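Local coordinates for Thiol:disulfide interchange protein (Klebsiella pneumoniae, PDB 6DXN) that probably acts as a periplasmic thiol:disulfide oxidoreductase of the DsbA type within the thioredoxin family, at residues P24-F29 with E60-S65. Numbering follows the deposited sequence.
Sequences PLVEFF and EKYHVS
V26 lays CG2 over one face of the Y62 ring, 3.8 Å from its centroid and 22° off the normal, while F28 brings CE1 to the edge of that ring and CD1 to Y62 CB; helix 131-146 packs on F28 and Y62. On the other side of the sheet the F29 ring is sandwiched. K61 CE lies over one face, and H63 turns the CD2 edge of its imidazole to the opposite face in a T-shaped pair, CD2 3.5 Å from F29 CE2. F29 also touches C36 of the CxxC motif, predicted to be redox-active, on helix 34-41. Five backbone hydrogen bonds join the parallel strands, from E60 N to L25 O through V64 N to F29 O (2.9 Å), the last just past strand 60-63. Toward the end of the K61 side chain the contact turns polar: K61 NZ stands 4.6 Å above the F29 centroid, a cation-pi contact, and makes a long salt bridge to E27 OE1 (3.6 Å). One water donates to E27 OE2 and accepts from K61 NZ, which also pairs with D46 and E91. In this thioredoxin-fold core the amino group of a buried lysine is thus met by carboxylates, water and an aromatic face together.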
loop_
_atom_site.group_PDB
_atom_site.type_symbol
_atom_site.label_atom_id
_atom_site.label_comp_id
_atom_site.label_asym_id
_atom_site.label_seq_id
_atom_site.Cartn_x
_atom_site.Cartn_y
_atom_site.Cartn_z
ATOM N N PRO A 24 -4.479 -9.955 6.095
ATOM C CA PRO A 24 -4.364 -9.668 7.520
ATOM C C PRO A 24 -4.029 -8.183 7.738
ATOM O O PRO A 24 -4.423 -7.588 8.751
ATOM C CB PRO A 24 -3.206 -10.564 7.978
ATOM C CG PRO A 24 -3.135 -11.670 6.948
ATOM C CD PRO A 24 -3.596 -11.044 5.651
ATOM N N LEU A 25 -3.294 -7.609 6.779
ATOM C CA LEU A 25 -2.876 -6.219 6.855
ATOM C C LEU A 25 -2.668 -5.673 5.438
ATOM O O LEU A 25 -1.845 -6.192 4.666
ATOM C CB LEU A 25 -1.584 -6.130 7.671
ATOM C CG LEU A 25 -1.019 -4.721 7.854
ATOM C CD1 LEU A 25 -1.953 -3.873 8.702
ATOM C CD2 LEU A 25 0.372 -4.770 8.470
ATOM N N VAL A 26 -3.425 -4.623 5.109
ATOM C CA VAL A 26 -3.337 -4.026 3.794
ATOM C C VAL A 26 -3.420 -2.499 3.940
ATOM O O VAL A 26 -4.176 -1.973 4.777
ATOM C CB VAL A 26 -4.409 -4.596 2.838
ATOM C CG1 VAL A 26 -5.828 -4.309 3.308
ATOM C CG2 VAL A 26 -4.224 -4.099 1.408
ATOM N N GLU A 27 -2.580 -1.821 3.151
ATOM C CA GLU A 27 -2.515 -0.372 3.028
ATOM C C GLU A 27 -2.923 -0.032 1.597
ATOM O O GLU A 27 -2.212 -0.387 0.656
ATOM C CB GLU A 27 -1.103 0.151 3.336
ATOM C CG GLU A 27 -0.880 1.629 3.002
ATOM C CD GLU A 27 0.563 2.104 3.147
ATOM O OE1 GLU A 27 1.452 1.244 3.331
ATOM O OE2 GLU A 27 0.802 3.326 3.086
ATOM N N PHE A 28 -4.080 0.615 1.445
ATOM C CA PHE A 28 -4.495 1.060 0.127
ATOM C C PHE A 28 -3.750 2.373 -0.139
ATOM O O PHE A 28 -3.698 3.242 0.718
ATOM C CB PHE A 28 -6.020 1.165 0.025
ATOM C CG PHE A 28 -6.750 -0.161 0.072
ATOM C CD1 PHE A 28 -6.872 -0.945 -1.065
ATOM C CD2 PHE A 28 -7.354 -0.599 1.239
ATOM C CE1 PHE A 28 -7.555 -2.152 -1.029
ATOM C CE2 PHE A 28 -8.041 -1.805 1.274
ATOM C CZ PHE A 28 -8.136 -2.579 0.143
ATOM N N PHE A 29 -3.149 2.486 -1.323
ATOM C CA PHE A 29 -2.381 3.666 -1.607
ATOM C C PHE A 29 -2.466 4.016 -3.096
ATOM O O PHE A 29 -2.979 3.252 -3.911
ATOM C CB PHE A 29 -0.922 3.429 -1.203
ATOM C CG PHE A 29 -0.124 2.628 -2.197
ATOM C CD1 PHE A 29 -0.239 1.246 -2.266
ATOM C CD2 PHE A 29 0.736 3.263 -3.081
ATOM C CE1 PHE A 29 0.488 0.521 -3.197
ATOM C CE2 PHE A 29 1.468 2.538 -4.005
ATOM C CZ PHE A 29 1.345 1.167 -4.059
ATOM N N GLU A 60 0.706 -5.777 3.163
ATOM C CA GLU A 60 0.348 -5.850 1.749
ATOM C C GLU A 60 -0.048 -4.447 1.283
ATOM O O GLU A 60 -0.794 -3.739 1.947
ATOM C CB GLU A 60 -0.743 -6.892 1.502
ATOM C CG GLU A 60 -0.223 -8.319 1.591
ATOM C CD GLU A 60 -1.194 -9.387 1.117
ATOM O OE1 GLU A 60 -2.398 -9.092 1.029
ATOM O OE2 GLU A 60 -0.735 -10.509 0.815
ATOM N N LYS A 61 0.511 -4.040 0.148
ATOM C CA LYS A 61 0.196 -2.740 -0.390
ATOM C C LYS A 61 -0.598 -2.946 -1.677
ATOM O O LYS A 61 -0.127 -3.582 -2.616
ATOM C CB LYS A 61 1.466 -1.902 -0.563
ATOM C CG LYS A 61 2.151 -1.545 0.745
ATOM C CD LYS A 61 3.148 -0.426 0.660
ATOM C CE LYS A 61 2.501 0.908 0.348
ATOM N NZ LYS A 61 3.488 2.008 0.409
ATOM N N TYR A 62 -1.824 -2.427 -1.670
ATOM C CA TYR A 62 -2.742 -2.519 -2.791
ATOM C C TYR A 62 -2.896 -1.130 -3.420
ATOM O O TYR A 62 -3.305 -0.182 -2.759
ATOM C CB TYR A 62 -4.051 -3.133 -2.297
ATOM C CG TYR A 62 -4.031 -4.630 -2.110
ATOM C CD1 TYR A 62 -2.849 -5.346 -1.975
ATOM C CD2 TYR A 62 -5.215 -5.321 -1.922
ATOM C CE1 TYR A 62 -2.850 -6.722 -1.783
ATOM C CE2 TYR A 62 -5.230 -6.688 -1.723
ATOM C CZ TYR A 62 -4.048 -7.394 -1.644
ATOM O OH TYR A 62 -4.092 -8.748 -1.439
ATOM N N HIS A 63 -2.552 -1.035 -4.708
ATOM C CA HIS A 63 -2.638 0.220 -5.433
ATOM C C HIS A 63 -4.088 0.470 -5.884
ATOM O O HIS A 63 -4.769 -0.447 -6.281
ATOM C CB HIS A 63 -1.620 0.238 -6.581
ATOM C CG HIS A 63 -1.464 1.604 -7.139
ATOM N ND1 HIS A 63 -2.031 1.982 -8.329
ATOM C CD2 HIS A 63 -0.898 2.716 -6.616
ATOM C CE1 HIS A 63 -1.779 3.254 -8.543
ATOM N NE2 HIS A 63 -1.104 3.730 -7.505
ATOM N N VAL A 64 -4.528 1.737 -5.815
ATOM C CA VAL A 64 -5.901 2.174 -6.185
ATOM C C VAL A 64 -5.931 2.590 -7.666
ATOM O O VAL A 64 -5.452 3.671 -8.029
ATOM C CB VAL A 64 -6.370 3.319 -5.265
ATOM C CG1 VAL A 64 -7.711 3.903 -5.695
ATOM C CG2 VAL A 64 -6.423 2.887 -3.805
ATOM N N SER A 65 -6.551 1.746 -8.501
ATOM C CA SER A 65 -6.624 1.940 -9.968
ATOM C C SER A 65 -7.536 3.108 -10.372
ATOM O O SER A 65 -7.282 3.755 -11.390
ATOM C CB SER A 65 -7.096 0.682 -10.660
ATOM O OG SER A 65 -6.126 -0.348 -10.600
HETATM O O HOH W 1 1.741 4.646 0.720
#